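Long-range contacts in nonsense-mediated mRNA decay protein 2 (Saccharomyces cerevisiae, PDB 4LUN), which takes part in nonsense-mediated decay of mRNAs with premature stop codons and is represented here by its N-terminal MIF4G domain: residues F48-E53 / K86-I91; A92-I97 / T148-V153. One frame throughout, in Å; residues are numbered along the deposited sequence.

Contact 1 (F48-E53 / K86-I91); sequences FVKGSE and KNDDVI
The backbone from Val49 to Ser52 folds as a type II beta turn that brings the CA of Val49 to 4.2 Å from the CA of Asp89, in the first turn of helix 87-104. Asp89, with CG beside its backbone N, lays its carboxylate along Val49. Its OD1 accepts a hydrogen bond from the amide N of Lys50 at 3.1 Å; the bond is bent, 140° at the hydrogen, and the donor comes from above the carboxylate plane, 54° out of it. The other oxygen, OD2, rests on CG1 of Val49 at 3.6 Å. An alanine in place of Asp89 would remove the acceptor of the Lys50 amide and would probably loosen the seating of the turn on the helix. Lys50 runs alongside Asp88, its CG 3.5 Å from the Asp88 CB, and bends at chi2 and chi4 so that NZ forms a salt bridge with Asp88 OD2 at 3.0 Å. The turn is also braced internally: Val49 O accepts hydrogen bonds from both Ser52 N and Ser52 OG, the hydroxyl at 2.7 Å in the carbonyl plane. Gly51, third in the turn, has phi +90°, where a CB would press on Lys50 O. Two carboxylates in the first turn of a helix probably gain from its dipole. This is a helix N-terminus gripping a beta turn that leads into helix 52-60, one joint in the all-helical MIF4G fold.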
# COMPACT_ATOMS: atom_id res chain seq x y z
N PHE A 48 7.03 13.46 -8.65
CA PHE A 48 6.70 12.53 -9.72
C PHE A 48 5.26 12.78 -10.16
O PHE A 48 4.31 12.29 -9.54
CB PHE A 48 6.92 11.08 -9.26
CG PHE A 48 8.34 10.78 -8.85
CD1 PHE A 48 9.39 11.59 -9.25
CD2 PHE A 48 8.63 9.68 -8.05
CE1 PHE A 48 10.70 11.32 -8.87
CE2 PHE A 48 9.94 9.40 -7.67
CZ PHE A 48 10.97 10.22 -8.08
N VAL A 49 5.11 13.57 -11.21
CA VAL A 49 3.80 13.86 -11.78
C VAL A 49 3.82 13.54 -13.27
O VAL A 49 4.89 13.32 -13.85
CB VAL A 49 3.38 15.34 -11.59
CG1 VAL A 49 3.35 15.70 -10.11
CG2 VAL A 49 4.32 16.26 -12.36
N LYS A 50 2.64 13.53 -13.88
CA LYS A 50 2.50 13.15 -15.28
C LYS A 50 3.34 14.01 -16.20
O LYS A 50 3.37 15.24 -16.06
CB LYS A 50 1.02 13.23 -15.69
CG LYS A 50 0.63 12.23 -16.76
CD LYS A 50 0.29 12.90 -18.07
CE LYS A 50 -0.30 11.91 -19.05
NZ LYS A 50 -1.57 11.31 -18.54
N GLY A 51 4.04 13.37 -17.14
CA GLY A 51 4.85 14.07 -18.12
C GLY A 51 6.29 14.31 -17.71
O GLY A 51 7.17 14.44 -18.56
N SER A 52 6.53 14.39 -16.40
CA SER A 52 7.87 14.66 -15.88
C SER A 52 8.86 13.53 -16.17
O SER A 52 10.07 13.71 -16.08
CB SER A 52 7.82 14.94 -14.38
OG SER A 52 7.53 13.77 -13.64
N GLU A 53 8.32 12.36 -16.53
CA GLU A 53 9.11 11.16 -16.77
C GLU A 53 10.09 11.29 -17.94
O GLU A 53 11.27 10.94 -17.82
CB GLU A 53 8.18 9.97 -17.00
CG GLU A 53 6.72 10.36 -17.10
CD GLU A 53 5.96 9.51 -18.10
OE1 GLU A 53 6.55 9.13 -19.13
OE2 GLU A 53 4.76 9.23 -17.85
N LYS A 86 -3.01 9.91 -7.72
CA LYS A 86 -3.46 10.18 -9.07
C LYS A 86 -2.84 9.10 -9.94
O LYS A 86 -1.63 8.89 -9.89
CB LYS A 86 -3.02 11.57 -9.52
CG LYS A 86 -3.60 12.72 -8.68
CD LYS A 86 -3.25 14.08 -9.27
CE LYS A 86 -3.91 14.32 -10.63
NZ LYS A 86 -5.32 14.80 -10.52
N ASN A 87 -3.66 8.40 -10.70
CA ASN A 87 -3.16 7.26 -11.47
C ASN A 87 -2.05 7.64 -12.43
O ASN A 87 -1.11 6.87 -12.63
CB ASN A 87 -4.30 6.54 -12.18
CG ASN A 87 -5.22 5.81 -11.22
OD1 ASN A 87 -4.78 5.34 -10.17
ND2 ASN A 87 -6.50 5.73 -11.56
N ASP A 88 -2.15 8.83 -13.02
CA ASP A 88 -1.14 9.29 -13.98
C ASP A 88 0.19 9.63 -13.32
O ASP A 88 1.25 9.44 -13.92
CB ASP A 88 -1.66 10.48 -14.78
CG ASP A 88 -2.62 10.07 -15.89
OD1 ASP A 88 -3.69 10.69 -16.01
OD2 ASP A 88 -2.29 9.11 -16.63
N ASP A 89 0.14 10.13 -12.10
CA ASP A 89 1.35 10.44 -11.35
C ASP A 89 2.06 9.17 -10.91
O ASP A 89 3.29 9.09 -10.95
CB ASP A 89 1.02 11.32 -10.14
CG ASP A 89 0.60 12.72 -10.54
OD1 ASP A 89 0.40 12.96 -11.75
OD2 ASP A 89 0.48 13.59 -9.65
N VAL A 90 1.30 8.16 -10.50
CA VAL A 90 1.86 6.85 -10.18
C VAL A 90 2.60 6.23 -11.37
O VAL A 90 3.71 5.71 -11.22
CB VAL A 90 0.76 5.89 -9.64
CG1 VAL A 90 1.30 4.49 -9.45
CG2 VAL A 90 0.19 6.42 -8.32
N ILE A 91 2.01 6.30 -12.56
CA ILE A 91 2.67 5.77 -13.76
C ILE A 91 4.00 6.47 -14.03
O ILE A 91 5.00 5.82 -14.36
CB ILE A 91 1.76 5.87 -15.00
CG1 ILE A 91 0.78 4.70 -15.01
CG2 ILE A 91 2.57 5.85 -16.28
CD1 ILE A 91 -0.62 5.11 -15.35

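Contact 2 (A92-I97 / T148-V153); sequences AAVEII and TELYLV
Among the side chains that meet here, the best-held polar atom is OE2 of Glu149, gripped once, by a salt bridge from NE of Arg145 one turn earlier on the same helix. The chain bends at chi2 (-72°) and the carboxylate leads away from residues 92-97, so what Glu149 offers across the interface is its aliphatic base. The setting is a helix-helix crossing in the HEAT-repeat-like MIF4G domain: the axes of the helical segments 92-97 and 148-152 pass 10.0 Å apart at 47°, and the junction is buried and apolar. Val94 carries one side of it with a forked side chain. Its CG2, beside the backbone N, touches CB of Glu149 at 3.8 Å, the two side chains crossing at about a right angle. The other branch, anti to the backbone N, extends instead to Val153: Val94 CG1 lies 3.9 Å from CG2 of Val153 and slightly farther from CG1 of Val153, so that the valines meet methyl to methyl at an oblique angle. Beyond them, Leu9 of helix 3-17 packs on both Val94 and Val153, while Leu80 of helix 69-81 covers Ile97 and Leu150. The second half of the contact belongs to Leu150, which reaches in beside the Val94 backbone and the side chain of Ile97. Its CD2 methyl makes the closest contacts: CD2 sits 4.0 Å from the Val94 CA, and CB and CG2 of Ile97 each lie 3.8 Å from that same Leu150 CD2.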
# COMPACT_ATOMS: atom_id res chain seq x y z
N ALA A 92 4.01 7.79 -13.90
CA ALA A 92 5.23 8.57 -14.06
C ALA A 92 6.29 8.11 -13.08
O ALA A 92 7.45 7.92 -13.45
CB ALA A 92 4.94 10.05 -13.88
N ALA A 93 5.90 7.91 -11.83
CA ALA A 93 6.84 7.45 -10.80
C ALA A 93 7.41 6.08 -11.17
O ALA A 93 8.60 5.82 -10.99
CB ALA A 93 6.16 7.39 -9.45
N VAL A 94 6.56 5.20 -11.70
CA VAL A 94 7.01 3.87 -12.10
C VAL A 94 8.06 3.93 -13.22
O VAL A 94 9.07 3.23 -13.17
CB VAL A 94 5.83 2.97 -12.54
CG1 VAL A 94 6.34 1.69 -13.18
CG2 VAL A 94 4.92 2.66 -11.35
N GLU A 95 7.82 4.76 -14.23
CA GLU A 95 8.76 4.89 -15.34
C GLU A 95 10.09 5.48 -14.89
O GLU A 95 11.15 5.04 -15.32
CB GLU A 95 8.16 5.75 -16.46
CG GLU A 95 6.99 5.10 -17.18
CD GLU A 95 7.41 4.11 -18.25
OE1 GLU A 95 8.63 3.96 -18.50
OE2 GLU A 95 6.51 3.49 -18.85
N ILE A 96 10.03 6.50 -14.04
CA ILE A 96 11.21 7.15 -13.50
C ILE A 96 12.04 6.21 -12.61
O ILE A 96 13.26 6.13 -12.75
CB ILE A 96 10.82 8.40 -12.70
CG1 ILE A 96 10.19 9.43 -13.64
CG2 ILE A 96 12.03 8.99 -11.98
CD1 ILE A 96 9.39 10.51 -12.92
N ILE A 97 11.38 5.50 -11.71
CA ILE A 97 12.10 4.56 -10.85
C ILE A 97 12.69 3.42 -11.67
O ILE A 97 13.79 2.98 -11.39
CB ILE A 97 11.20 4.00 -9.72
CG1 ILE A 97 10.72 5.13 -8.80
CG2 ILE A 97 11.96 2.96 -8.89
CD1 ILE A 97 11.85 5.93 -8.19
N THR A 148 3.26 -1.49 -4.70
CA THR A 148 2.75 -2.63 -5.45
C THR A 148 2.98 -2.46 -6.95
O THR A 148 3.32 -3.43 -7.65
CB THR A 148 1.28 -2.91 -5.12
OG1 THR A 148 1.16 -3.10 -3.71
CG2 THR A 148 0.81 -4.19 -5.79
N GLU A 149 2.84 -1.23 -7.44
CA GLU A 149 3.06 -0.97 -8.86
C GLU A 149 4.53 -1.23 -9.20
O GLU A 149 4.85 -1.75 -10.29
CB GLU A 149 2.68 0.47 -9.23
CG GLU A 149 1.23 0.86 -8.99
CD GLU A 149 0.23 0.23 -9.96
OE1 GLU A 149 0.63 -0.61 -10.79
OE2 GLU A 149 -0.96 0.60 -9.88
N LEU A 150 5.42 -0.89 -8.27
CA LEU A 150 6.86 -1.13 -8.49
C LEU A 150 7.25 -2.59 -8.28
O LEU A 150 8.27 -3.06 -8.81
CB LEU A 150 7.71 -0.23 -7.58
CG LEU A 150 7.67 1.24 -7.97
CD1 LEU A 150 8.25 2.09 -6.83
CD2 LEU A 150 8.46 1.45 -9.26
N TYR A 151 6.45 -3.29 -7.49
CA TYR A 151 6.61 -4.73 -7.35
C TYR A 151 6.25 -5.38 -8.68
O TYR A 151 6.97 -6.26 -9.16
CB TYR A 151 5.72 -5.27 -6.22
CG TYR A 151 5.63 -6.78 -6.25
CD1 TYR A 151 6.57 -7.56 -5.61
CD2 TYR A 151 4.61 -7.42 -6.95
CE1 TYR A 151 6.50 -8.94 -5.67
CE2 TYR A 151 4.54 -8.79 -7.02
CZ TYR A 151 5.48 -9.55 -6.38
OH TYR A 151 5.39 -10.92 -6.43
N LEU A 152 5.14 -4.95 -9.27
CA LEU A 152 4.65 -5.62 -10.48
C LEU A 152 5.56 -5.42 -11.69
O LEU A 152 5.52 -6.20 -12.64
CB LEU A 152 3.22 -5.18 -10.80
CG LEU A 152 2.16 -5.69 -9.82
CD1 LEU A 152 0.85 -4.95 -10.06
CD2 LEU A 152 1.96 -7.20 -9.97
N VAL A 153 6.37 -4.37 -11.66
CA VAL A 153 7.36 -4.18 -12.73
C VAL A 153 8.75 -4.69 -12.35
O VAL A 153 9.71 -4.45 -13.07
CB VAL A 153 7.41 -2.72 -13.27
CG1 VAL A 153 6.06 -2.34 -13.87
CG2 VAL A 153 7.83 -1.74 -12.18

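Overall arrangement
Both contacts draw on helix 87-104, used along its first half or so: contact 1 takes the first turn and contact 2 the next, with centres about 10 Å apart. Both segments of contact 1 precede those of contact 2 in sequence, and all four lie within the MIF4G domain. The contacts also meet directly, through Phe48 on Ala93, Glu53 on Ala92 and Val90 on Glu149. One helix thus binds the turn leading into helix 52-60 largely by polar contacts and helix 130-152 by an apolar core, illustrating how a helical-repeat domain makes one helix serve several neighbours.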